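Long-range contacts in Abbfa_003403 (Acinetobacter baumannii, PDB 4ZXH), which is a four-domain nonribosomal peptide synthetase module that probably activates, carries and condenses amino-acid building blocks and releases the peptide product through its adenylation, carrier, condensation and thioesterase domains: residues Leu255-Leu260 / Gly357-Glu361; Ala302-Asp306 / Gln319-Leu324. Numbering follows the deposited sequence.

Interaction 1 of 2, residues Leu255-Leu260 / Gly357-Glu361; sequences LFGLVL and GMFWE. With PNS (4'-phosphopantetheine), chain B.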
loop_
_atom_site.group_PDB
_atom_site.type_symbol
_atom_site.label_atom_id
_atom_site.label_comp_id
_atom_site.label_asym_id
_atom_site.label_seq_id
_atom_site.Cartn_x
_atom_site.Cartn_y
_atom_site.Cartn_z
ATOM N N LEU A 255 32.429 9.763 -16.175
ATOM C CA LEU A 255 31.750 10.763 -15.365
ATOM C C LEU A 255 30.354 10.278 -14.957
ATOM O O LEU A 255 29.901 10.520 -13.831
ATOM C CB LEU A 255 31.659 12.085 -16.126
ATOM C CG LEU A 255 30.953 13.233 -15.412
ATOM C CD1 LEU A 255 31.586 13.506 -14.040
ATOM C CD2 LEU A 255 30.987 14.468 -16.293
ATOM N N PHE A 256 29.681 9.588 -15.877
ATOM C CA PHE A 256 28.373 9.015 -15.597
ATOM C C PHE A 256 28.471 8.065 -14.435
ATOM O O PHE A 256 27.633 8.083 -13.530
ATOM C CB PHE A 256 27.808 8.276 -16.805
ATOM C CG PHE A 256 26.624 7.411 -16.469
ATOM C CD1 PHE A 256 25.421 7.980 -16.084
ATOM C CD2 PHE A 256 26.712 6.034 -16.521
ATOM C CE1 PHE A 256 24.332 7.202 -15.752
ATOM C CE2 PHE A 256 25.617 5.248 -16.199
ATOM C CZ PHE A 256 24.426 5.839 -15.813
ATOM N N GLY A 257 29.504 7.229 -14.465
ATOM C CA GLY A 257 29.726 6.259 -13.411
ATOM C C GLY A 257 29.973 6.936 -12.079
ATOM O O GLY A 257 29.529 6.462 -11.039
ATOM N N LEU A 258 30.678 8.059 -12.105
ATOM C CA LEU A 258 31.029 8.737 -10.867
ATOM C C LEU A 258 29.786 9.272 -10.186
ATOM O O LEU A 258 29.601 9.108 -8.985
ATOM C CB LEU A 258 32.013 9.871 -11.143
ATOM C CG LEU A 258 32.636 10.596 -9.951
ATOM C CD1 LEU A 258 33.261 9.609 -8.996
ATOM C CD2 LEU A 258 33.677 11.582 -10.448
ATOM N N VAL A 259 28.925 9.913 -10.962
ATOM C CA VAL A 259 27.757 10.550 -10.397
ATOM C C VAL A 259 26.774 9.487 -9.943
ATOM O O VAL A 259 26.055 9.663 -8.960
ATOM C CB VAL A 259 27.105 11.506 -11.418
ATOM C CG1 VAL A 259 25.780 12.065 -10.896
ATOM C CG2 VAL A 259 28.075 12.629 -11.779
ATOM N N LEU A 260 26.743 8.364 -10.645
ATOM C CA LEU A 260 25.852 7.282 -10.234
ATOM C C LEU A 260 26.300 6.776 -8.867
ATOM O O LEU A 260 25.479 6.599 -7.969
ATOM C CB LEU A 260 25.844 6.153 -11.266
ATOM C CG LEU A 260 25.016 4.923 -10.896
ATOM C CD1 LEU A 260 23.576 5.326 -10.729
ATOM C CD2 LEU A 260 25.153 3.821 -11.931
ATOM N N GLY A 357 15.571 6.370 -10.351
ATOM C CA GLY A 357 16.210 6.361 -11.655
ATOM C C GLY A 357 17.295 7.402 -11.810
ATOM O O GLY A 357 17.349 8.395 -11.081
ATOM N N MET A 358 18.181 7.161 -12.764
ATOM C CA MET A 358 19.124 8.170 -13.162
ATOM C C MET A 358 19.361 8.147 -14.666
ATOM O O MET A 358 19.777 7.121 -15.215
ATOM C CB MET A 358 20.442 7.993 -12.439
ATOM C CG MET A 358 21.502 8.852 -13.086
ATOM S SD MET A 358 23.039 8.884 -12.214
ATOM C CE MET A 358 24.016 9.742 -13.429
ATOM N N PHE A 359 19.092 9.281 -15.321
ATOM C CA PHE A 359 19.266 9.410 -16.770
ATOM C C PHE A 359 20.454 10.292 -16.983
ATOM O O PHE A 359 20.581 11.323 -16.327
ATOM C CB PHE A 359 18.061 10.053 -17.506
ATOM C CG PHE A 359 16.714 9.478 -17.163
ATOM C CD1 PHE A 359 16.580 8.239 -16.566
ATOM C CD2 PHE A 359 15.566 10.193 -17.461
ATOM C CE1 PHE A 359 15.325 7.728 -16.250
ATOM C CE2 PHE A 359 14.300 9.687 -17.154
ATOM C CZ PHE A 359 14.182 8.446 -16.549
ATOM N N TRP A 360 21.310 9.925 -17.917
ATOM C CA TRP A 360 22.391 10.821 -18.290
ATOM C C TRP A 360 22.355 11.001 -19.787
ATOM O O TRP A 360 22.873 10.164 -20.523
ATOM C CB TRP A 360 23.741 10.272 -17.849
ATOM C CG TRP A 360 24.884 11.131 -18.233
ATOM C CD1 TRP A 360 25.429 11.261 -19.476
ATOM C CD2 TRP A 360 25.644 11.974 -17.371
ATOM N NE1 TRP A 360 26.476 12.141 -19.440
ATOM C CE2 TRP A 360 26.629 12.596 -18.155
ATOM C CE3 TRP A 360 25.594 12.261 -16.010
ATOM C CZ2 TRP A 360 27.547 13.491 -17.627
ATOM C CZ3 TRP A 360 26.503 13.150 -15.487
ATOM C CH2 TRP A 360 27.465 13.756 -16.291
ATOM N N GLU A 361 21.742 12.077 -20.253
ATOM C CA GLU A 361 21.570 12.198 -21.684
ATOM C C GLU A 361 22.309 13.377 -22.285
ATOM O O GLU A 361 22.131 14.516 -21.855
ATOM C CB GLU A 361 20.095 12.285 -22.035
ATOM C CG GLU A 361 19.845 11.994 -23.495
ATOM C CD GLU A 361 18.471 11.422 -23.744
ATOM O OE1 GLU A 361 17.645 11.402 -22.800
ATOM O OE2 GLU A 361 18.232 10.976 -24.888
HETATM O O23 PNS B . 3.817 -5.701 -14.389
HETATM P P24 PNS B . 4.038 -6.130 -15.816
HETATM O O25 PNS B . 4.444 -7.554 -16.081
HETATM O O27 PNS B . 5.213 -5.170 -16.364
HETATM C C28 PNS B . 5.085 -3.754 -16.288
HETATM C C29 PNS B . 6.303 -3.116 -16.934
HETATM C C30 PNS B . 6.340 -3.653 -18.366
HETATM C C31 PNS B . 7.558 -3.529 -16.164
HETATM C C32 PNS B . 6.169 -1.587 -16.877
HETATM O O33 PNS B . 5.743 -1.244 -15.548
HETATM C C34 PNS B . 7.478 -0.915 -17.248
HETATM O O35 PNS B . 7.996 -1.056 -18.354
HETATM N N36 PNS B . 8.066 -0.145 -16.343
HETATM C C37 PNS B . 9.323 0.539 -16.603
HETATM C C38 PNS B . 9.073 2.039 -16.447
HETATM C C39 PNS B . 9.958 2.795 -17.390
HETATM O O40 PNS B . 10.199 2.361 -18.506
HETATM N N41 PNS B . 10.425 3.932 -16.894
HETATM C C42 PNS B . 11.290 4.893 -17.534
HETATM C C43 PNS B . 11.715 5.752 -16.361
HETATM S S44 PNS B . 13.323 5.162 -15.813
#

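Interaction 2 of 2, residues Ala302-Asp306 / Gln319-Leu324; sequences AIHMD and QVQEQL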
loop_
_atom_site.group_PDB
_atom_site.type_symbol
_atom_site.label_atom_id
_atom_site.label_comp_id
_atom_site.label_asym_id
_atom_site.label_seq_id
_atom_site.Cartn_x
_atom_site.Cartn_y
_atom_site.Cartn_z
ATOM N N ALA A 302 17.935 -2.233 -14.547
ATOM C CA ALA A 302 18.001 -2.067 -13.096
ATOM C C ALA A 302 19.345 -2.539 -12.506
ATOM O O ALA A 302 19.700 -3.719 -12.591
ATOM C CB ALA A 302 16.847 -2.806 -12.429
ATOM N N ILE A 303 20.085 -1.609 -11.907
ATOM C CA ILE A 303 21.346 -1.948 -11.260
ATOM C C ILE A 303 21.150 -2.083 -9.758
ATOM O O ILE A 303 20.906 -1.093 -9.059
ATOM C CB ILE A 303 22.428 -0.898 -11.518
ATOM C CG1 ILE A 303 22.543 -0.577 -13.009
ATOM C CG2 ILE A 303 23.735 -1.372 -10.964
ATOM C CD1 ILE A 303 22.781 -1.780 -13.847
ATOM N N HIS A 304 21.247 -3.309 -9.262
ATOM C CA HIS A 304 21.113 -3.562 -7.832
ATOM C C HIS A 304 22.506 -3.680 -7.222
ATOM O O HIS A 304 23.253 -4.605 -7.552
ATOM C CB HIS A 304 20.275 -4.825 -7.600
ATOM C CG HIS A 304 20.307 -5.339 -6.194
ATOM N ND1 HIS A 304 20.176 -6.679 -5.897
ATOM C CD2 HIS A 304 20.452 -4.702 -5.008
ATOM C CE1 HIS A 304 20.246 -6.846 -4.587
ATOM N NE2 HIS A 304 20.414 -5.663 -4.024
ATOM N N MET A 305 22.857 -2.721 -6.362
ATOM C CA MET A 305 24.158 -2.680 -5.683
ATOM C C MET A 305 24.025 -3.139 -4.243
ATOM O O MET A 305 23.107 -2.733 -3.539
ATOM C CB MET A 305 24.756 -1.262 -5.679
ATOM C CG MET A 305 25.196 -0.686 -7.030
ATOM S SD MET A 305 26.657 -1.449 -7.725
ATOM C CE MET A 305 27.723 -1.466 -6.279
ATOM N N ASP A 306 24.953 -3.967 -3.789
ATOM C CA ASP A 306 25.039 -4.232 -2.367
ATOM C C ASP A 306 26.125 -3.331 -1.811
ATOM O O ASP A 306 27.306 -3.603 -2.000
ATOM C CB ASP A 306 25.337 -5.704 -2.090
ATOM C CG ASP A 306 25.099 -6.086 -0.639
ATOM O OD1 ASP A 306 24.955 -5.176 0.204
ATOM O OD2 ASP A 306 25.044 -7.296 -0.339
ATOM N N GLN A 319 33.708 -0.317 -8.037
ATOM C CA GLN A 319 32.753 -1.418 -7.907
ATOM C C GLN A 319 31.512 -1.168 -8.778
ATOM O O GLN A 319 30.986 -2.085 -9.418
ATOM C CB GLN A 319 32.386 -1.598 -6.424
ATOM C CG GLN A 319 31.365 -2.673 -6.075
ATOM C CD GLN A 319 31.325 -2.973 -4.562
ATOM O OE1 GLN A 319 32.317 -2.746 -3.840
ATOM N NE2 GLN A 319 30.173 -3.467 -4.078
ATOM N N VAL A 320 31.067 0.085 -8.827
ATOM C CA VAL A 320 29.872 0.428 -9.588
ATOM C C VAL A 320 30.186 0.413 -11.075
ATOM O O VAL A 320 29.435 -0.145 -11.874
ATOM C CB VAL A 320 29.308 1.812 -9.178
ATOM C CG1 VAL A 320 28.297 2.308 -10.189
ATOM C CG2 VAL A 320 28.692 1.746 -7.780
ATOM N N GLN A 321 31.313 1.015 -11.441
ATOM C CA GLN A 321 31.713 1.051 -12.835
ATOM C C GLN A 321 31.787 -0.367 -13.397
ATOM O O GLN A 321 31.390 -0.607 -14.537
ATOM C CB GLN A 321 33.056 1.768 -12.998
ATOM C CG GLN A 321 33.464 1.971 -14.443
ATOM C CD GLN A 321 32.475 2.829 -15.210
ATOM O OE1 GLN A 321 32.311 4.020 -14.926
ATOM N NE2 GLN A 321 31.798 2.224 -16.182
ATOM N N GLU A 322 32.266 -1.307 -12.585
ATOM C CA GLU A 322 32.387 -2.694 -13.017
ATOM C C GLU A 322 31.017 -3.389 -13.128
ATOM O O GLU A 322 30.780 -4.143 -14.068
ATOM C CB GLU A 322 33.311 -3.477 -12.069
ATOM C CG GLU A 322 33.502 -4.966 -12.419
ATOM C CD GLU A 322 34.191 -5.219 -13.771
ATOM O OE1 GLU A 322 34.612 -4.252 -14.455
ATOM O OE2 GLU A 322 34.321 -6.408 -14.146
ATOM N N GLN A 323 30.107 -3.143 -12.191
ATOM C CA GLN A 323 28.810 -3.792 -12.309
ATOM C C GLN A 323 28.024 -3.132 -13.431
ATOM O O GLN A 323 27.187 -3.758 -14.072
ATOM C CB GLN A 323 28.033 -3.749 -10.992
ATOM C CG GLN A 323 26.793 -4.605 -11.024
ATOM C CD GLN A 323 26.171 -4.762 -9.665
ATOM O OE1 GLN A 323 26.878 -4.854 -8.656
ATOM N NE2 GLN A 323 24.833 -4.788 -9.620
ATOM N N LEU A 324 28.313 -1.863 -13.681
ATOM C CA LEU A 324 27.724 -1.174 -14.814
ATOM C C LEU A 324 28.245 -1.790 -16.130
ATOM O O LEU A 324 27.458 -2.091 -17.039
ATOM C CB LEU A 324 28.032 0.317 -14.734
ATOM C CG LEU A 324 27.290 1.221 -15.709
ATOM C CD1 LEU A 324 25.818 1.255 -15.380
ATOM C CD2 LEU A 324 27.880 2.622 -15.707
#

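Interaction 1 of 2, residues Leu255-Leu260 / Gly357-Glu361
Two long side chains of the strand, Met358 and Trp360, reach across to the first turns of helix 255-271 and fill the hollows between its side chains. The helix and strand segments run nearly antiparallel, at 156° with axes 10.0 Å apart, so that Phe256 lies level with Trp360 and Leu260 with Met358. Met358, extended in all three chi angles, slides between Phe256, Val259 and Leu260: its CE lies 3.5 Å from Phe256 CE1 and 3.9 Å from Val259 CG1, and its SD lies 3.8 Å from Leu260 CA. The sulfur sits 5.2 Å from the centroid of the Phe256 ring, an oblique Met-aromatic contact. One turn back, the Trp360 indole lies against the helix, with Phe256 CA over one face, Leu255 CD2 3.6 Å from Trp360 CH2 and Val259 CG2 4.1 Å from Trp360 CZ3. The Phe256 ring is a bump in return, bringing CD1 to 3.3 Å from Trp360 CB. Met407 of the neighbouring strand 403-411 touches both Val259 and Trp360. In this way the helix packs on strand 356-360, which pairs with strand 403-411 in a sheet of the condensation domain. Side chains alternate along the strand: Phe359 points away from the helix, and its CE1 lies 3.3 Å from S44 of the phosphopantetheine. No hydrogen bond links the segments; the 343 Å² buried between them relies on apolar, aromatic and sulfur contacts, consistent with close apolar packing, rather than polar pairing, holding the helix behind a strand whose Phe359 lines the pantetheine pocket.

Interaction 2 of 2, residues Ala302-Asp306 / Gln319-Leu324
Strand 302-306 and helix 313-329 form a beta-alpha unit of the condensation domain, in which the helix returns to pack on the strand that precedes it. The two segments are inclined at 143° with axes 9.7 Å apart, so Ile303 comes level with Leu324 and Met305 with Val320. Three side chains, Met305, Gln323 and Ile303, contribute the most buried surface. Met305, folded back with all three chi angles near m, curls over the helix: its CE lies 3.8 Å from Gln319 CG and 3.7 Å from Val320 CG2, while its SD is 3.5 Å from Gln323 OE1. Phe316, a turn earlier on the helix, and Tyr264 of helix 255-271 also touch this methionine. Ile303, whose CB points toward the helix, lies beside Met305 on the same flank of Gln323, with CG2 3.8 Å from Gln323 NE2 and CG1 4.4 Å from Leu324 CD1. Gln323 runs along one flank of this apolar pair to the strand backbone, so a polar group is accommodated in a largely apolar interface by pairing with a main-chain carbonyl. His304 alternates to the opposite side of the strand, where its ND1 is hydrogen-bonded to Ala205 O. Strand 302-306 also pairs antiparallel with strand 275-279 through backbone hydrogen bonds, Ile303 with Ile278 and Met305 with Leu276. The single hydrogen bond between the segments runs from Gln323 NE2 to His304 O, 2.6 Å long with an N-H...O angle of 159°.

Helix 313-329 joins the two contacts: interaction 2 packs it on strand 302-306, and its side chains also meet the helix of interaction 1. Phe256 CE2 lies 3.5 Å from Leu324 CD2, and Leu260 CD2 lies 3.9 Å from Val320 CG1, so the two contacts, with centres about 12 Å apart, form one continuous packed layer in the condensation domain. Along the chain, interaction 2 is nested inside the loop closed by interaction 1. Their relation to the phosphopantetheine differs: the strand of interaction 1 meets it with Phe359, on the face turned away from the helix, whereas in interaction 2 the side chain of Ile303 stays about 11 Å from it.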